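Transcriptional regulator, IclR family (Ruegeria sp. TM1040, PDB 3R4K) probably binds DNA as a dimer through an N-terminal winged helix-turn-helix domain, regulating transcription, with a C-terminal domain that may sense a small-molecule effector. Local coordinates at residues T4-F15 with S31-M42; A194-P202 with A213-M223. One frame throughout, in Å; residues are numbered along the deposited sequence.

Interaction 1: residues T4-F15 with S31-M42; sequences TVSKALTLLTYF and SGMNKATVYRLM
The Phe15 ring turns its edge to Met42: Phe15 CE2 lies 4.2 Å from Met42 CE, near the ring plane. Leu12 O also lies at the edge of this ring, in its plane. The Tyr14 ring has Thr13 OG1 over the centre of one face. Ser31 approaches it obliquely, and Tyr14 OH comes within 3.5 Å of Ser31 CA. Between the rings and the far end of the contact stands Leu11, a knob among Ser31, Val38, Leu41 and Met42. With CG anti to the carbonyl carbon (chi1 -69°), the branched end of Leu11 enters this hole. Its two methyls go to different partners. Leu11 CD1 meets Leu41 CB at 3.8 Å and also the selenium of Met42. Leu11 CD2 reaches Ser31 CB at 3.7 Å. Met33 and Met42 are both selenomethionines.

This is the core of a three-helix DNA-binding domain. Helix 24-31, the turn and helix 35-47 form the helix-turn-helix, and helix 35-47 is probably the recognition helix. Helix 4-12 crosses the 35-42 part of it at -88°, their axes 9.7 Å apart at closest approach. Leu27 of helix 24-31 packs on Leu11, Val38 and Met42.

Leu41 is the reciprocal knob, seated among Thr4, Lys7, Ala8 and Leu11. Leu41 CD2 touches Ala8 CB at 4.0 Å. Met33 runs extended beyond CG, and Met33 CE comes close to Lys7 O. The aliphatic part of Lys7 covers this side, with Lys7 CE 4.0 Å from Thr37 CG2. Ser31 OG is bonded to Leu27 O, within helix 24-31.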
loop_
_atom_site.group_PDB
_atom_site.type_symbol
_atom_site.label_atom_id
_atom_site.label_comp_id
_atom_site.label_asym_id
_atom_site.label_seq_id
_atom_site.Cartn_x
_atom_site.Cartn_y
_atom_site.Cartn_z
ATOM N N THR A 4 -9.244 -23.572 12.855
ATOM C CA THR A 4 -7.787 -23.371 12.878
ATOM C C THR A 4 -7.333 -22.215 11.962
ATOM O O THR A 4 -6.392 -21.505 12.338
ATOM C CB THR A 4 -7.001 -24.670 12.603
ATOM O OG1 THR A 4 -7.840 -25.673 12.032
ATOM C CG2 THR A 4 -6.413 -25.234 13.857
ATOM N N VAL A 5 -8.020 -21.971 10.813
ATOM C CA VAL A 5 -7.656 -20.866 9.914
ATOM C C VAL A 5 -7.993 -19.533 10.619
ATOM O O VAL A 5 -7.139 -18.646 10.677
ATOM C CB VAL A 5 -8.292 -20.992 8.506
ATOM C CG1 VAL A 5 -8.074 -19.728 7.663
ATOM C CG2 VAL A 5 -7.756 -22.209 7.780
ATOM N N SER A 6 -9.211 -19.440 11.203
ATOM C CA SER A 6 -9.716 -18.308 11.980
ATOM C C SER A 6 -8.813 -17.994 13.182
ATOM O O SER A 6 -8.544 -16.830 13.455
ATOM C CB SER A 6 -11.128 -18.602 12.480
ATOM O OG SER A 6 -12.106 -18.457 11.460
ATOM N N LYS A 7 -8.355 -19.046 13.899
ATOM C CA LYS A 7 -7.477 -18.955 15.066
ATOM C C LYS A 7 -6.139 -18.329 14.694
ATOM O O LYS A 7 -5.672 -17.417 15.387
ATOM C CB LYS A 7 -7.239 -20.335 15.684
ATOM C CG LYS A 7 -8.154 -20.656 16.854
ATOM C CD LYS A 7 -8.205 -22.156 17.168
ATOM C CE LYS A 7 -7.180 -22.590 18.166
ATOM N NZ LYS A 7 -7.297 -24.033 18.492
ATOM N N ALA A 8 -5.545 -18.804 13.572
ATOM C CA ALA A 8 -4.267 -18.322 13.062
ATOM C C ALA A 8 -4.353 -16.850 12.682
ATOM O O ALA A 8 -3.477 -16.067 13.052
ATOM C CB ALA A 8 -3.855 -19.150 11.861
ATOM N N LEU A 9 -5.436 -16.461 11.991
ATOM C CA LEU A 9 -5.605 -15.092 11.538
ATOM C C LEU A 9 -5.901 -14.131 12.691
ATOM O O LEU A 9 -5.516 -12.968 12.592
ATOM C CB LEU A 9 -6.665 -15.001 10.430
ATOM C CG LEU A 9 -6.335 -15.817 9.181
ATOM C CD1 LEU A 9 -7.526 -15.915 8.263
ATOM C CD2 LEU A 9 -5.035 -15.319 8.478
ATOM N N THR A 10 -6.493 -14.619 13.798
ATOM C CA THR A 10 -6.763 -13.822 15.004
ATOM C C THR A 10 -5.437 -13.375 15.636
ATOM O O THR A 10 -5.364 -12.267 16.160
ATOM C CB THR A 10 -7.612 -14.630 15.993
ATOM O OG1 THR A 10 -8.861 -14.938 15.381
ATOM C CG2 THR A 10 -7.878 -13.901 17.280
ATOM N N LEU A 11 -4.390 -14.235 15.565
ATOM C CA LEU A 11 -3.073 -13.945 16.130
ATOM C C LEU A 11 -2.462 -12.687 15.499
ATOM O O LEU A 11 -1.814 -11.912 16.210
ATOM C CB LEU A 11 -2.112 -15.148 15.986
ATOM C CG LEU A 11 -2.435 -16.400 16.831
ATOM C CD1 LEU A 11 -1.543 -17.576 16.438
ATOM C CD2 LEU A 11 -2.271 -16.122 18.312
ATOM N N LEU A 12 -2.731 -12.462 14.187
ATOM C CA LEU A 12 -2.231 -11.321 13.425
ATOM C C LEU A 12 -2.838 -9.996 13.889
ATOM O O LEU A 12 -2.196 -8.952 13.715
ATOM C CB LEU A 12 -2.504 -11.496 11.915
ATOM C CG LEU A 12 -1.848 -12.656 11.214
ATOM C CD1 LEU A 12 -2.218 -12.658 9.770
ATOM C CD2 LEU A 12 -0.335 -12.612 11.365
ATOM N N THR A 13 -4.063 -10.041 14.465
ATOM C CA THR A 13 -4.788 -8.852 14.927
ATOM C C THR A 13 -4.094 -8.178 16.130
ATOM O O THR A 13 -4.320 -6.990 16.366
ATOM C CB THR A 13 -6.277 -9.173 15.269
ATOM O OG1 THR A 13 -6.379 -9.889 16.507
ATOM C CG2 THR A 13 -7.011 -9.914 14.154
ATOM N N TYR A 14 -3.256 -8.923 16.871
ATOM C CA TYR A 14 -2.564 -8.421 18.052
ATOM C C TYR A 14 -1.402 -7.486 17.687
ATOM O O TYR A 14 -0.977 -6.698 18.532
ATOM C CB TYR A 14 -2.107 -9.585 18.942
ATOM C CG TYR A 14 -3.286 -10.371 19.469
ATOM C CD1 TYR A 14 -4.222 -9.777 20.313
ATOM C CD2 TYR A 14 -3.504 -11.684 19.073
ATOM C CE1 TYR A 14 -5.335 -10.479 20.766
ATOM C CE2 TYR A 14 -4.607 -12.403 19.535
ATOM C CZ TYR A 14 -5.523 -11.793 20.380
ATOM O OH TYR A 14 -6.622 -12.473 20.852
ATOM N N PHE A 15 -0.913 -7.558 16.437
ATOM C CA PHE A 15 0.112 -6.668 15.915
ATOM C C PHE A 15 -0.522 -5.337 15.587
ATOM O O PHE A 15 -1.602 -5.306 14.993
ATOM C CB PHE A 15 0.754 -7.263 14.657
ATOM C CG PHE A 15 1.670 -8.421 14.921
ATOM C CD1 PHE A 15 2.990 -8.211 15.306
ATOM C CD2 PHE A 15 1.221 -9.729 14.769
ATOM C CE1 PHE A 15 3.837 -9.287 15.555
ATOM C CE2 PHE A 15 2.075 -10.808 15.012
ATOM C CZ PHE A 15 3.372 -10.581 15.411
ATOM N N SER A 31 -3.796 -14.093 23.340
ATOM C CA SER A 31 -4.738 -14.891 22.566
ATOM C C SER A 31 -5.586 -15.845 23.405
ATOM O O SER A 31 -6.718 -16.135 23.016
ATOM C CB SER A 31 -4.008 -15.690 21.494
ATOM O OG SER A 31 -3.110 -16.623 22.064
ATOM N N GLY A 32 -5.037 -16.351 24.500
ATOM C CA GLY A 32 -5.743 -17.304 25.346
ATOM C C GLY A 32 -5.523 -18.751 24.937
ATOM O O GLY A 32 -6.030 -19.664 25.597
HETATM N N MSE A 33 -4.741 -18.973 23.859
HETATM C CA MSE A 33 -4.401 -20.299 23.328
HETATM C C MSE A 33 -3.167 -20.873 24.034
HETATM O O MSE A 33 -2.396 -20.108 24.611
HETATM C CB MSE A 33 -4.126 -20.220 21.813
HETATM C CG MSE A 33 -5.187 -19.443 21.025
HETATM SE SE MSE A 33 -4.792 -19.347 19.132
HETATM C CE MSE A 33 -5.849 -17.911 18.668
ATOM N N ASN A 34 -2.954 -22.211 23.968
ATOM C CA ASN A 34 -1.758 -22.855 24.542
ATOM C C ASN A 34 -0.524 -22.426 23.744
ATOM O O ASN A 34 -0.642 -22.158 22.555
ATOM C CB ASN A 34 -1.832 -24.405 24.559
ATOM C CG ASN A 34 -3.184 -25.044 24.471
ATOM O OD1 ASN A 34 -3.934 -24.882 23.487
ATOM N ND2 ASN A 34 -3.482 -25.858 25.470
ATOM N N LYS A 35 0.648 -22.397 24.383
ATOM C CA LYS A 35 1.932 -22.038 23.772
ATOM C C LYS A 35 2.202 -22.872 22.509
ATOM O O LYS A 35 2.573 -22.304 21.475
ATOM C CB LYS A 35 3.083 -22.222 24.785
ATOM C CG LYS A 35 4.300 -21.349 24.526
ATOM C CD LYS A 35 5.476 -21.779 25.411
ATOM C CE LYS A 35 6.651 -20.817 25.385
ATOM N NZ LYS A 35 6.395 -19.529 26.101
ATOM N N ALA A 36 1.969 -24.203 22.590
ATOM C CA ALA A 36 2.158 -25.162 21.500
ATOM C C ALA A 36 1.245 -24.856 20.310
ATOM O O ALA A 36 1.690 -24.983 19.171
ATOM C CB ALA A 36 1.903 -26.570 22.004
ATOM N N THR A 37 -0.015 -24.438 20.574
ATOM C CA THR A 37 -0.966 -24.065 19.531
ATOM C C THR A 37 -0.452 -22.830 18.804
ATOM O O THR A 37 -0.388 -22.829 17.569
ATOM C CB THR A 37 -2.369 -23.830 20.107
ATOM O OG1 THR A 37 -2.836 -25.027 20.723
ATOM C CG2 THR A 37 -3.375 -23.385 19.040
ATOM N N VAL A 38 -0.072 -21.787 19.582
ATOM C CA VAL A 38 0.439 -20.505 19.083
ATOM C C VAL A 38 1.684 -20.766 18.233
ATOM O O VAL A 38 1.749 -20.276 17.114
ATOM C CB VAL A 38 0.682 -19.475 20.229
ATOM C CG1 VAL A 38 1.326 -18.195 19.703
ATOM C CG2 VAL A 38 -0.625 -19.139 20.953
ATOM N N TYR A 39 2.618 -21.594 18.729
ATOM C CA TYR A 39 3.842 -21.932 18.015
ATOM C C TYR A 39 3.554 -22.606 16.661
ATOM O O TYR A 39 4.182 -22.248 15.664
ATOM C CB TYR A 39 4.753 -22.840 18.864
ATOM C CG TYR A 39 6.077 -23.112 18.181
ATOM C CD1 TYR A 39 7.046 -22.118 18.078
ATOM C CD2 TYR A 39 6.337 -24.343 17.576
ATOM C CE1 TYR A 39 8.252 -22.346 17.409
ATOM C CE2 TYR A 39 7.543 -24.584 16.909
ATOM C CZ TYR A 39 8.499 -23.582 16.832
ATOM O OH TYR A 39 9.686 -23.807 16.175
ATOM N N ARG A 40 2.621 -23.575 16.641
ATOM C CA ARG A 40 2.218 -24.350 15.466
ATOM C C ARG A 40 1.599 -23.464 14.382
ATOM O O ARG A 40 1.924 -23.615 13.200
ATOM C CB ARG A 40 1.212 -25.426 15.879
ATOM C CG ARG A 40 1.560 -26.820 15.387
ATOM C CD ARG A 40 0.513 -27.848 15.801
ATOM N NE ARG A 40 0.548 -28.183 17.234
ATOM C CZ ARG A 40 -0.418 -27.891 18.104
ATOM N NH1 ARG A 40 -1.509 -27.240 17.706
ATOM N NH2 ARG A 40 -0.304 -28.250 19.377
ATOM N N LEU A 41 0.710 -22.554 14.797
ATOM C CA LEU A 41 -0.001 -21.619 13.937
ATOM C C LEU A 41 0.945 -20.542 13.399
ATOM O O LEU A 41 0.856 -20.193 12.215
ATOM C CB LEU A 41 -1.176 -20.969 14.706
ATOM C CG LEU A 41 -2.350 -21.877 15.101
ATOM C CD1 LEU A 41 -3.397 -21.105 15.889
ATOM C CD2 LEU A 41 -3.006 -22.510 13.891
HETATM N N MSE A 42 1.857 -20.022 14.257
HETATM C CA MSE A 42 2.815 -18.991 13.830
HETATM C C MSE A 42 3.858 -19.573 12.848
HETATM O O MSE A 42 4.317 -18.855 11.961
HETATM C CB MSE A 42 3.494 -18.314 15.021
HETATM C CG MSE A 42 2.544 -17.446 15.840
HETATM SE SE MSE A 42 1.743 -15.970 14.890
HETATM C CE MSE A 42 3.242 -14.825 14.989
#

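Interaction 2: residues A194-P202 with A213-M223; sequences AEVHSHAVP and ALAVAAPTSRM
This is an antiparallel beta hairpin contact inside the six-stranded sheet of the C-terminal domain, which has the profilin-like, GAF-related fold. Strands 196-204 and 210-219 pair through His197-Ala218, His199-Val216 and Val201-Leu214, each a hydrogen-bonded pair with two backbone bonds. The ladder includes His197 N to Ala218 O at 2.7 Å and Val216 N to His199 O at 2.9 Å. Past Val196-Pro219, Thr220 N bonds to Glu195 O at 3.0 Å, from above the carbonyl plane.

One face carries His197, His199, Val201, Leu214 and Val216, and helices 79-94 and 225-245 pack on it. The other carries Ser198, Ala200, Ala215 and Ala217. There Ala200 CB meets Ala215 CB at 3.9 Å, and helix 137-143 lies against this pair.

Met223, a selenomethionine, folds back over His197 and against the edge of His199. With CG anti to the backbone N (chi1 -162°) and a bend at chi2 (49°), CG and SE lie over one face of the His197 ring. Met223 CG is 3.4 Å from His197 ND1. Met223 SE meets the edge of the His199 ring, 3.9 Å from His199 CE1. Replacing His197 with an alanine would probably leave Met223 without the ring face it covers and Gln187 OE1 without its hydrogen-bond partner, His197 NE2.

The backbone bonds thus fix the strand register, while CH-pi and selenium-aromatic contacts join the turn after strand 210-219 to the histidines.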
loop_
_atom_site.group_PDB
_atom_site.type_symbol
_atom_site.label_atom_id
_atom_site.label_comp_id
_atom_site.label_asym_id
_atom_site.label_seq_id
_atom_site.Cartn_x
_atom_site.Cartn_y
_atom_site.Cartn_z
ATOM N N ALA A 194 -20.903 30.873 1.998
ATOM C CA ALA A 194 -21.896 31.431 2.916
ATOM C C ALA A 194 -23.168 30.556 2.953
ATOM O O ALA A 194 -23.593 30.019 1.913
ATOM C CB ALA A 194 -22.246 32.859 2.530
ATOM N N GLU A 195 -23.739 30.387 4.168
ATOM C CA GLU A 195 -24.966 29.627 4.475
ATOM C C GLU A 195 -24.797 28.098 4.251
ATOM O O GLU A 195 -25.778 27.371 4.011
ATOM C CB GLU A 195 -26.203 30.175 3.717
ATOM C CG GLU A 195 -26.454 31.682 3.845
ATOM C CD GLU A 195 -26.267 32.327 5.211
ATOM O OE1 GLU A 195 -27.126 32.114 6.099
ATOM O OE2 GLU A 195 -25.270 33.067 5.381
ATOM N N VAL A 196 -23.557 27.606 4.414
ATOM C CA VAL A 196 -23.275 26.176 4.351
ATOM C C VAL A 196 -22.702 25.769 5.700
ATOM O O VAL A 196 -21.717 26.361 6.151
ATOM C CB VAL A 196 -22.366 25.759 3.166
ATOM C CG1 VAL A 196 -22.077 24.259 3.202
ATOM C CG2 VAL A 196 -23.000 26.145 1.833
ATOM N N HIS A 197 -23.341 24.794 6.357
ATOM C CA HIS A 197 -22.909 24.239 7.640
ATOM C C HIS A 197 -22.330 22.853 7.381
ATOM O O HIS A 197 -23.068 21.951 6.980
ATOM C CB HIS A 197 -24.066 24.180 8.659
ATOM C CG HIS A 197 -23.641 23.820 10.047
ATOM N ND1 HIS A 197 -24.186 24.455 11.151
ATOM C CD2 HIS A 197 -22.732 22.911 10.471
ATOM C CE1 HIS A 197 -23.610 23.900 12.203
ATOM N NE2 HIS A 197 -22.721 22.975 11.840
ATOM N N SER A 198 -21.016 22.691 7.578
ATOM C CA SER A 198 -20.340 21.427 7.345
ATOM C C SER A 198 -19.810 20.773 8.632
ATOM O O SER A 198 -19.468 21.452 9.602
ATOM C CB SER A 198 -19.193 21.591 6.348
ATOM O OG SER A 198 -18.925 22.928 5.949
ATOM N N HIS A 199 -19.780 19.431 8.618
ATOM C CA HIS A 199 -19.258 18.517 9.636
ATOM C C HIS A 199 -18.222 17.641 8.965
ATOM O O HIS A 199 -18.490 17.150 7.863
ATOM C CB HIS A 199 -20.375 17.633 10.211
ATOM C CG HIS A 199 -21.343 18.320 11.109
ATOM N ND1 HIS A 199 -22.368 19.100 10.601
ATOM C CD2 HIS A 199 -21.475 18.241 12.453
ATOM C CE1 HIS A 199 -23.054 19.512 11.652
ATOM N NE2 HIS A 199 -22.551 19.021 12.788
ATOM N N ALA A 200 -17.060 17.420 9.595
ATOM C CA ALA A 200 -16.033 16.567 8.986
ATOM C C ALA A 200 -15.232 15.795 10.003
ATOM O O ALA A 200 -15.010 16.262 11.119
ATOM C CB ALA A 200 -15.094 17.386 8.120
ATOM N N VAL A 201 -14.809 14.596 9.597
ATOM C CA VAL A 201 -13.974 13.684 10.382
ATOM C C VAL A 201 -12.718 13.363 9.568
ATOM O O VAL A 201 -12.808 13.260 8.339
ATOM C CB VAL A 201 -14.710 12.381 10.842
ATOM C CG1 VAL A 201 -15.792 12.687 11.871
ATOM C CG2 VAL A 201 -15.268 11.575 9.668
ATOM N N PRO A 202 -11.545 13.182 10.202
ATOM C CA PRO A 202 -10.356 12.819 9.419
ATOM C C PRO A 202 -10.375 11.341 8.997
ATOM O O PRO A 202 -10.998 10.506 9.652
ATOM C CB PRO A 202 -9.214 13.104 10.386
ATOM C CG PRO A 202 -9.814 12.839 11.743
ATOM C CD PRO A 202 -11.246 13.246 11.653
ATOM N N ALA A 213 -10.276 13.853 4.551
ATOM C CA ALA A 213 -11.448 13.992 5.407
ATOM C C ALA A 213 -12.724 13.643 4.686
ATOM O O ALA A 213 -12.860 13.897 3.482
ATOM C CB ALA A 213 -11.546 15.421 5.941
ATOM N N LEU A 214 -13.676 13.087 5.460
ATOM C CA LEU A 214 -15.020 12.737 5.040
ATOM C C LEU A 214 -15.965 13.784 5.633
ATOM O O LEU A 214 -15.906 14.043 6.842
ATOM C CB LEU A 214 -15.371 11.308 5.489
ATOM C CG LEU A 214 -16.756 10.815 5.103
ATOM C CD1 LEU A 214 -16.914 10.759 3.607
ATOM C CD2 LEU A 214 -17.044 9.479 5.726
ATOM N N ALA A 215 -16.788 14.432 4.792
ATOM C CA ALA A 215 -17.635 15.520 5.269
ATOM C C ALA A 215 -19.076 15.431 4.837
ATOM O O ALA A 215 -19.400 14.766 3.851
ATOM C CB ALA A 215 -17.065 16.850 4.808
ATOM N N VAL A 216 -19.938 16.157 5.584
ATOM C CA VAL A 216 -21.375 16.346 5.344
ATOM C C VAL A 216 -21.599 17.854 5.230
ATOM O O VAL A 216 -21.367 18.561 6.208
ATOM C CB VAL A 216 -22.250 15.686 6.464
ATOM C CG1 VAL A 216 -23.733 16.048 6.317
ATOM C CG2 VAL A 216 -22.063 14.174 6.473
ATOM N N ALA A 217 -21.981 18.345 4.037
ATOM C CA ALA A 217 -22.258 19.767 3.754
ATOM C C ALA A 217 -23.744 19.975 3.683
ATOM O O ALA A 217 -24.434 19.322 2.896
ATOM C CB ALA A 217 -21.601 20.203 2.457
ATOM N N ALA A 218 -24.253 20.862 4.515
ATOM C CA ALA A 218 -25.682 21.120 4.560
ATOM C C ALA A 218 -26.013 22.605 4.526
ATOM O O ALA A 218 -25.218 23.417 4.997
ATOM C CB ALA A 218 -26.246 20.509 5.826
ATOM N N PRO A 219 -27.205 23.001 4.042
ATOM C CA PRO A 219 -27.592 24.412 4.162
ATOM C C PRO A 219 -27.824 24.746 5.634
ATOM O O PRO A 219 -28.349 23.921 6.394
ATOM C CB PRO A 219 -28.902 24.493 3.369
ATOM C CG PRO A 219 -29.028 23.198 2.658
ATOM C CD PRO A 219 -28.304 22.204 3.468
ATOM N N THR A 220 -27.432 25.946 6.042
ATOM C CA THR A 220 -27.632 26.413 7.409
ATOM C C THR A 220 -29.129 26.321 7.789
ATOM O O THR A 220 -29.441 25.866 8.889
ATOM C CB THR A 220 -27.070 27.820 7.532
ATOM O OG1 THR A 220 -25.662 27.733 7.332
ATOM C CG2 THR A 220 -27.337 28.441 8.881
ATOM N N SER A 221 -30.036 26.660 6.850
ATOM C CA SER A 221 -31.496 26.624 7.029
ATOM C C SER A 221 -32.032 25.225 7.436
ATOM O O SER A 221 -33.122 25.140 8.005
ATOM C CB SER A 221 -32.204 27.103 5.758
ATOM O OG SER A 221 -32.050 26.236 4.640
ATOM N N ARG A 222 -31.271 24.148 7.153
ATOM C CA ARG A 222 -31.664 22.772 7.473
ATOM C C ARG A 222 -30.905 22.184 8.676
ATOM O O ARG A 222 -31.090 21.001 9.006
ATOM C CB ARG A 222 -31.463 21.877 6.250
ATOM C CG ARG A 222 -32.648 21.916 5.315
ATOM C CD ARG A 222 -32.894 20.586 4.628
ATOM N NE ARG A 222 -31.744 20.160 3.821
ATOM C CZ ARG A 222 -31.580 20.426 2.531
ATOM N NH1 ARG A 222 -32.489 21.139 1.870
ATOM N NH2 ARG A 222 -30.508 19.979 1.888
HETATM N N MSE A 223 -30.058 22.994 9.329
HETATM C CA MSE A 223 -29.302 22.536 10.488
HETATM C C MSE A 223 -30.181 22.654 11.744
HETATM O O MSE A 223 -29.986 23.538 12.582
HETATM C CB MSE A 223 -27.991 23.317 10.620
HETATM C CG MSE A 223 -26.973 22.607 11.513
HETATM SE SE MSE A 223 -26.692 20.709 11.089
HETATM C CE MSE A 223 -26.133 20.916 9.324
#

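Overall arrangement
Interactions 1 and 2 lie in different domains and do not touch. Their centres are 44 Å apart, and their nearest atoms about 19 Å. They sit on opposite sides of the chain's centre, the centre of interaction 1 at about 28 Å from it and that of interaction 2 at about 18 Å. Interaction 1 belongs to the DNA-binding domain and also faces the second subunit: Arg68 of that subunit bonds to the carbonyls of Leu12 and Phe15. Interaction 2 meets no other chain of the assembly. It joins two strands of the C-terminal sheet, in a domain that binds effectors in characterised IclR relatives.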